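Side-chain contacts in outer envelope protein 64, mitochondrial (Arabidopsis thaliana, PDB 6HPG), which probably acts, through its TPR domain, as a chaperone receptor in Hsp90-dependent targeting of proteins to mitochondria: residues A[49-54]-A[80-85]; A[76-81]-A[107-112]; A[91-96]-A[115-120]. All coordinates share one frame; numbering follows the deposited sequence.

Contact 1: residues A[49-54]-A[80-85]; sequences AFLELC and RGTARE
Leu51 lays its CD2 methyl against the small methyl of Ala83, with CD2 3.9 Å from Ala83 CB. The contact joins helix 40-52 of the second tetratricopeptide repeat to helix 74-86 of the third, so it belongs to the repeat-to-repeat packing that propagates a TPR superhelix. Leu51 makes both contacts of these segments. With CG anti to the carbonyl carbon (chi1 -78°), its two methyls are carried out toward the neighbouring helix and serve adjacent residues: while CD2 takes Ala83, CD1 approaches Thr82, lying 4.3 Å from Thr82 CB.

Each partner suits its place. Alanine is short enough to let the backbones come within 6.9 Å, measured from Leu51 CA to Ala83 CA. Threonine, being beta-branched, offers carbon to the leucine while its hydroxyl OG1 is hydrogen-bonded to the carbonyl O of Leu78 in its own helix; its side chain also packs on an apolar side chain of the bound peptide.

Cys54, the first residue after helix 40-52 to leave helical angles, takes a positive phi in a Schellman motif, where its N is hydrogen-bonded to Leu51 O at 3.1 Å.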
# COMPACT_ATOMS: atom_id res chain seq x y z
N ALA A 49 -3.06 4.21 4.35
CA ALA A 49 -3.35 5.24 5.39
C ALA A 49 -2.12 6.10 5.71
O ALA A 49 -2.23 7.33 5.81
CB ALA A 49 -3.91 4.62 6.66
N PHE A 50 -0.93 5.48 5.73
CA PHE A 50 0.32 6.21 5.99
C PHE A 50 0.71 7.20 4.88
O PHE A 50 1.17 8.31 5.16
CB PHE A 50 1.50 5.27 6.25
CG PHE A 50 1.59 4.72 7.66
CD1 PHE A 50 1.37 5.53 8.79
CD2 PHE A 50 1.96 3.39 7.87
CE1 PHE A 50 1.51 5.01 10.07
CE2 PHE A 50 2.05 2.85 9.15
CZ PHE A 50 1.85 3.66 10.24
N LEU A 51 0.55 6.78 3.63
CA LEU A 51 0.73 7.68 2.51
C LEU A 51 -0.08 8.98 2.65
O LEU A 51 0.40 10.06 2.40
CB LEU A 51 0.29 6.99 1.23
CG LEU A 51 1.27 5.98 0.64
CD1 LEU A 51 0.78 5.51 -0.72
CD2 LEU A 51 2.64 6.58 0.51
N GLU A 52 -1.31 8.85 3.09
CA GLU A 52 -2.15 10.02 3.20
C GLU A 52 -1.70 10.99 4.32
O GLU A 52 -2.02 12.16 4.27
CB GLU A 52 -3.56 9.55 3.42
CG GLU A 52 -4.13 8.77 2.24
CD GLU A 52 -4.78 9.67 1.18
OE1 GLU A 52 -4.73 10.90 1.35
OE2 GLU A 52 -5.37 9.13 0.22
N LEU A 53 -0.97 10.47 5.30
CA LEU A 53 -0.40 11.23 6.42
C LEU A 53 0.97 11.79 6.14
O LEU A 53 1.52 12.49 6.98
CB LEU A 53 -0.31 10.33 7.65
CG LEU A 53 -1.65 10.03 8.33
CD1 LEU A 53 -1.47 8.98 9.42
CD2 LEU A 53 -2.27 11.31 8.89
N CYS A 54 1.51 11.47 4.96
CA CYS A 54 2.90 11.69 4.58
C CYS A 54 3.88 10.91 5.44
O CYS A 54 5.04 11.31 5.55
CB CYS A 54 3.24 13.18 4.56
SG CYS A 54 2.09 14.06 3.50
N ARG A 80 4.55 1.45 -2.53
CA ARG A 80 5.96 1.66 -2.22
C ARG A 80 6.59 2.59 -3.27
O ARG A 80 7.37 3.50 -2.93
CB ARG A 80 6.74 0.36 -2.13
CG ARG A 80 8.03 0.54 -1.33
CD ARG A 80 8.77 -0.73 -1.01
NE ARG A 80 9.30 -1.38 -2.21
CZ ARG A 80 9.95 -2.54 -2.20
NH1 ARG A 80 10.38 -3.05 -3.33
NH2 ARG A 80 10.20 -3.17 -1.05
N GLY A 81 6.20 2.36 -4.53
CA GLY A 81 6.54 3.25 -5.63
C GLY A 81 6.22 4.71 -5.39
O GLY A 81 7.06 5.58 -5.64
N THR A 82 5.01 4.96 -4.92
CA THR A 82 4.55 6.32 -4.63
C THR A 82 5.36 6.96 -3.51
O THR A 82 5.66 8.13 -3.60
CB THR A 82 3.05 6.35 -4.29
OG1 THR A 82 2.33 5.70 -5.34
CG2 THR A 82 2.52 7.78 -4.13
N ALA A 83 5.70 6.18 -2.48
CA ALA A 83 6.40 6.73 -1.30
C ALA A 83 7.82 7.07 -1.72
O ALA A 83 8.38 8.08 -1.30
CB ALA A 83 6.40 5.74 -0.12
N ARG A 84 8.40 6.19 -2.53
CA ARG A 84 9.70 6.45 -3.08
C ARG A 84 9.73 7.68 -3.97
O ARG A 84 10.60 8.52 -3.80
CB ARG A 84 10.20 5.23 -3.82
CG ARG A 84 10.67 4.18 -2.86
CD ARG A 84 10.85 2.88 -3.59
NE ARG A 84 11.45 1.90 -2.72
CZ ARG A 84 11.83 0.68 -3.11
NH1 ARG A 84 11.67 0.27 -4.39
NH2 ARG A 84 12.39 -0.12 -2.22
N GLU A 85 8.79 7.81 -4.89
CA GLU A 85 8.76 9.00 -5.75
C GLU A 85 8.59 10.29 -4.92
O GLU A 85 9.14 11.34 -5.28
CB GLU A 85 7.66 8.87 -6.77
CG GLU A 85 7.55 10.06 -7.68
CD GLU A 85 6.50 9.89 -8.72
OE1 GLU A 85 6.46 10.73 -9.65
OE2 GLU A 85 5.71 8.92 -8.64

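Contact 2: residues A[76-81]-A[107-112]; sequences AYLRRG and NKTAKV
Leu78 and Asn107 reach toward each other from opposite directions, and the leucine's fork meets the amide. CD2 lies 3.4 Å from Asn107 OD1, while CD1 is 3.6 Å from Asn107 ND2, a van der Waals contact between an apolar branch and a flat polar group. CD2 also serves the first turn of the following helix, lying 3.9 Å from Ala110 CB and 4.1 Å from Thr109 CG2. The alanine leaves room for the leucine, and the threonine turns its methyl, not its hydroxyl, to it. Helix 90-103 lies beside the contact, with Ala100 touching Leu78 and Leu101 touching Ala110.

What fixes the amide is its role as N-cap of helix 108-118. With CG anti to the backbone N (chi1 -173°), the side chain curls over the helix start, and OD1 accepts from Ala110 N at 2.9 Å along a nearly straight bond (170° at the hydrogen) in the carbonyl plane. A second, weak bond reaches the same OD1 from Thr109 N at 3.1 Å. In a TPR array this helix follows the third repeat and packs against helix 74-86 of that repeat.

Further out, ND2 is hydrogen-bonded to Glu104 OE1, which holds the other end of the amide, and makes a weak hydrogen bond to the backbone of the bound peptide. Were Asn107 replaced by alanine, Ala110 N and Thr109 N would probably lose their side-chain cap, Glu104 its amide partner, and a gap would open beside the Leu78 methyls. Leu78 and Thr109 each pack on an apolar side chain of the bound peptide, and Arg79 NH2 is hydrogen-bonded to its backbone.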
# COMPACT_ATOMS: atom_id res chain seq x y z
N ALA A 76 1.02 -3.18 -3.18
CA ALA A 76 2.26 -3.00 -2.44
C ALA A 76 3.36 -2.33 -3.26
O ALA A 76 4.11 -1.47 -2.76
CB ALA A 76 2.70 -4.34 -1.84
N TYR A 77 3.46 -2.70 -4.54
CA TYR A 77 4.39 -2.10 -5.46
C TYR A 77 4.01 -0.64 -5.84
O TYR A 77 4.86 0.27 -5.83
CB TYR A 77 4.61 -3.00 -6.69
CG TYR A 77 5.17 -4.32 -6.30
CD1 TYR A 77 6.53 -4.46 -5.93
CD2 TYR A 77 4.37 -5.41 -6.21
CE1 TYR A 77 7.03 -5.68 -5.48
CE2 TYR A 77 4.86 -6.63 -5.76
CZ TYR A 77 6.19 -6.77 -5.40
OH TYR A 77 6.62 -8.00 -4.98
N LEU A 78 2.73 -0.45 -6.20
CA LEU A 78 2.19 0.89 -6.51
C LEU A 78 2.42 1.88 -5.38
O LEU A 78 2.90 2.98 -5.61
CB LEU A 78 0.70 0.79 -6.76
CG LEU A 78 0.29 -0.03 -8.01
CD1 LEU A 78 -1.22 0.05 -8.21
CD2 LEU A 78 0.96 0.49 -9.25
N ARG A 79 2.07 1.46 -4.16
CA ARG A 79 2.24 2.27 -2.94
C ARG A 79 3.70 2.49 -2.50
O ARG A 79 4.06 3.64 -2.14
CB ARG A 79 1.41 1.71 -1.78
CG ARG A 79 -0.11 1.93 -2.00
CD ARG A 79 -1.00 1.30 -0.94
NE ARG A 79 -2.37 1.54 -1.34
CZ ARG A 79 -3.38 0.70 -1.23
NH1 ARG A 79 -3.24 -0.50 -0.66
NH2 ARG A 79 -4.55 1.07 -1.70
N ARG A 80 4.55 1.45 -2.53
CA ARG A 80 5.96 1.66 -2.22
C ARG A 80 6.59 2.59 -3.27
O ARG A 80 7.37 3.50 -2.93
CB ARG A 80 6.74 0.36 -2.13
CG ARG A 80 8.03 0.54 -1.33
CD ARG A 80 8.77 -0.73 -1.01
NE ARG A 80 9.30 -1.38 -2.21
CZ ARG A 80 9.95 -2.54 -2.20
NH1 ARG A 80 10.38 -3.05 -3.33
NH2 ARG A 80 10.20 -3.17 -1.05
N GLY A 81 6.20 2.36 -4.53
CA GLY A 81 6.54 3.25 -5.63
C GLY A 81 6.22 4.71 -5.39
O GLY A 81 7.06 5.58 -5.64
N ASN A 107 -2.25 -1.92 -15.64
CA ASN A 107 -2.43 -1.06 -14.49
C ASN A 107 -2.21 0.37 -14.89
O ASN A 107 -1.12 0.75 -15.30
CB ASN A 107 -1.50 -1.44 -13.36
CG ASN A 107 -1.79 -0.65 -12.11
OD1 ASN A 107 -1.23 0.42 -11.89
ND2 ASN A 107 -2.68 -1.16 -11.30
N LYS A 108 -3.24 1.19 -14.75
CA LYS A 108 -3.19 2.55 -15.23
C LYS A 108 -2.25 3.42 -14.38
O LYS A 108 -1.61 4.31 -14.91
CB LYS A 108 -4.59 3.17 -15.33
CG LYS A 108 -4.97 3.66 -16.74
CD LYS A 108 -4.23 4.95 -17.16
CE LYS A 108 -3.25 4.72 -18.31
NZ LYS A 108 -2.27 5.84 -18.44
N THR A 109 -2.11 3.11 -13.09
CA THR A 109 -1.41 3.98 -12.18
C THR A 109 0.03 3.86 -12.38
O THR A 109 0.74 4.86 -12.33
CB THR A 109 -1.74 3.65 -10.73
OG1 THR A 109 -3.03 4.21 -10.46
CG2 THR A 109 -0.71 4.22 -9.70
N ALA A 110 0.50 2.62 -12.55
CA ALA A 110 1.90 2.38 -12.92
C ALA A 110 2.30 3.01 -14.27
O ALA A 110 3.38 3.55 -14.38
CB ALA A 110 2.18 0.89 -12.91
N LYS A 111 1.45 2.94 -15.29
CA LYS A 111 1.77 3.55 -16.61
C LYS A 111 1.86 5.08 -16.58
O LYS A 111 2.78 5.63 -17.16
CB LYS A 111 0.77 3.11 -17.68
CG LYS A 111 0.94 1.65 -18.03
CD LYS A 111 0.19 1.20 -19.28
CE LYS A 111 -1.13 0.53 -18.96
NZ LYS A 111 -1.56 -0.33 -20.10
N VAL A 112 0.93 5.74 -15.88
CA VAL A 112 1.00 7.19 -15.67
C VAL A 112 2.29 7.51 -14.94
O VAL A 112 3.02 8.41 -15.36
CB VAL A 112 -0.25 7.75 -14.89
CG1 VAL A 112 -0.06 9.19 -14.41
CG2 VAL A 112 -1.51 7.67 -15.74

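Contact 3: residues A[91-96]-A[115-120]; sequences KEAAAD and KRLRKH
A single methyl, CD1 of Leu117, presses into helix 90-103 where two alanines stand side by side. It sits 3.9 Å from Ala93 CB and 4.2 Å from Ala94 CB, and it reaches the main chain itself, 3.8 Å from Ala94 N. The short alanine side chains let the methyl come close to the backbone. Leucine answers with length, its CG set anti to the carbonyl carbon (chi1 -73°) so that the branch spans the distance between the segments, whose nearest CA atoms, Ala94 CA and Leu117 CA, are 6.9 Å apart. Tyr90 and Phe97 of helix 90-103 and Glu85 of helix 74-86 also touch Leu117, and it is buried.

Away from this methyl the character changes. Lys115 and Arg118, and Lys119 just after the helix, lie exposed and make no contact with 91-96, as suits the solvent side at the end of a TPR array. Arg116 and His120 are exposed as well, yet each has a partner: a salt bridge from Arg116 to Glu85, and a ring stack of His120 on Tyr90.

Between the two segments, then, the attachment is van der Waals packing without hydrogen bonds or salt bridges, resting on shape and exclusion of water and not on directional bonds, while the salt bridge and ring stack involve residues outside the two segments, Glu85 and Tyr90.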
# COMPACT_ATOMS: atom_id res chain seq x y z
N LYS A 91 14.67 6.16 -9.11
CA LYS A 91 15.17 4.90 -9.69
C LYS A 91 14.43 3.75 -9.02
O LYS A 91 13.88 2.88 -9.69
CB LYS A 91 16.72 4.76 -9.55
CG LYS A 91 17.31 3.36 -9.25
CD LYS A 91 17.86 2.65 -10.49
CE LYS A 91 17.92 1.12 -10.34
NZ LYS A 91 16.65 0.41 -10.69
N GLU A 92 14.42 3.78 -7.69
CA GLU A 92 13.70 2.79 -6.89
C GLU A 92 12.16 2.79 -7.11
O GLU A 92 11.53 1.73 -7.14
CB GLU A 92 14.03 2.99 -5.41
CG GLU A 92 15.47 2.64 -5.09
CD GLU A 92 15.90 3.24 -3.77
OE1 GLU A 92 15.38 2.79 -2.73
OE2 GLU A 92 16.75 4.16 -3.78
N ALA A 93 11.59 3.97 -7.29
CA ALA A 93 10.17 4.06 -7.64
C ALA A 93 9.92 3.32 -8.96
O ALA A 93 9.05 2.46 -9.02
CB ALA A 93 9.69 5.51 -7.75
N ALA A 94 10.71 3.64 -9.99
CA ALA A 94 10.49 3.04 -11.31
C ALA A 94 10.56 1.52 -11.23
O ALA A 94 9.78 0.84 -11.83
CB ALA A 94 11.48 3.56 -12.34
N ALA A 95 11.49 0.99 -10.46
CA ALA A 95 11.55 -0.44 -10.31
C ALA A 95 10.21 -1.01 -9.81
O ALA A 95 9.72 -2.05 -10.33
CB ALA A 95 12.68 -0.81 -9.38
N ASP A 96 9.62 -0.34 -8.82
CA ASP A 96 8.38 -0.80 -8.25
C ASP A 96 7.22 -0.57 -9.22
O ASP A 96 6.39 -1.46 -9.40
CB ASP A 96 8.05 -0.08 -6.95
CG ASP A 96 8.88 -0.50 -5.79
OD1 ASP A 96 9.47 -1.61 -5.75
OD2 ASP A 96 8.89 0.33 -4.85
N LYS A 115 5.64 7.27 -17.14
CA LYS A 115 5.71 8.48 -18.01
C LYS A 115 6.21 9.75 -17.27
O LYS A 115 7.07 10.47 -17.76
CB LYS A 115 4.32 8.71 -18.58
CG LYS A 115 4.16 9.81 -19.61
CD LYS A 115 2.87 9.52 -20.37
CE LYS A 115 2.12 10.77 -20.77
NZ LYS A 115 2.66 11.35 -22.02
N ARG A 116 5.66 10.00 -16.09
CA ARG A 116 6.11 11.10 -15.23
C ARG A 116 7.55 10.88 -14.75
O ARG A 116 8.38 11.80 -14.76
CB ARG A 116 5.11 11.26 -14.08
CG ARG A 116 5.37 12.37 -13.10
CD ARG A 116 4.30 12.44 -12.02
NE ARG A 116 4.30 11.22 -11.21
CZ ARG A 116 3.36 10.27 -11.22
NH1 ARG A 116 2.26 10.38 -11.97
NH2 ARG A 116 3.53 9.18 -10.47
N LEU A 117 7.87 9.65 -14.36
CA LEU A 117 9.24 9.37 -13.88
C LEU A 117 10.32 9.43 -14.98
O LEU A 117 11.48 9.71 -14.68
CB LEU A 117 9.29 8.00 -13.21
CG LEU A 117 8.64 7.91 -11.85
CD1 LEU A 117 8.61 6.46 -11.42
CD2 LEU A 117 9.39 8.79 -10.85
N ARG A 118 9.94 9.12 -16.23
CA ARG A 118 10.87 9.17 -17.40
C ARG A 118 11.76 10.43 -17.44
O ARG A 118 12.98 10.32 -17.55
CB ARG A 118 10.08 9.05 -18.71
CG ARG A 118 10.29 7.77 -19.47
CD ARG A 118 9.82 7.90 -20.91
NE ARG A 118 10.85 7.47 -21.85
CZ ARG A 118 11.96 8.16 -22.18
NH1 ARG A 118 12.21 9.36 -21.65
NH2 ARG A 118 12.82 7.65 -23.05
N LYS A 119 11.13 11.60 -17.31
CA LYS A 119 11.82 12.91 -17.26
C LYS A 119 12.60 13.24 -15.97
O LYS A 119 13.09 14.36 -15.82
CB LYS A 119 10.81 14.04 -17.58
CG LYS A 119 10.46 14.12 -19.07
CD LYS A 119 9.06 14.65 -19.33
CE LYS A 119 8.01 13.57 -19.20
NZ LYS A 119 6.64 14.15 -19.16
N HIS A 120 12.70 12.29 -15.03
CA HIS A 120 13.64 12.36 -13.89
C HIS A 120 14.66 11.22 -13.84
O HIS A 120 15.56 11.27 -12.99
CB HIS A 120 12.89 12.31 -12.56
CG HIS A 120 11.83 13.35 -12.40
ND1 HIS A 120 12.12 14.66 -12.12
CD2 HIS A 120 10.48 13.25 -12.42
CE1 HIS A 120 10.99 15.34 -12.00
NE2 HIS A 120 9.98 14.51 -12.17

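In the fold
From the N terminus, segment 49-54 comes first, and contact 1 closes a loop around helix 56-69 when helix 74-86 returns beside helix 40-52, tying the second repeat to the third. Contact 2 opens on that same helix, sharing Arg80 and Gly81 with contact 1, and closes at 107-112. Contact 3 opens at 91-96, inside the loop of contact 2, and closes beyond it at 115-120, so contacts 2 and 3 cross; contacts 1 and 3 run in series. Together, contacts 2 and 3 fasten helix 108-118 to both helices of the third repeat. Salt bridges from Arg80 and Arg84 to Asp96 join those two helices directly.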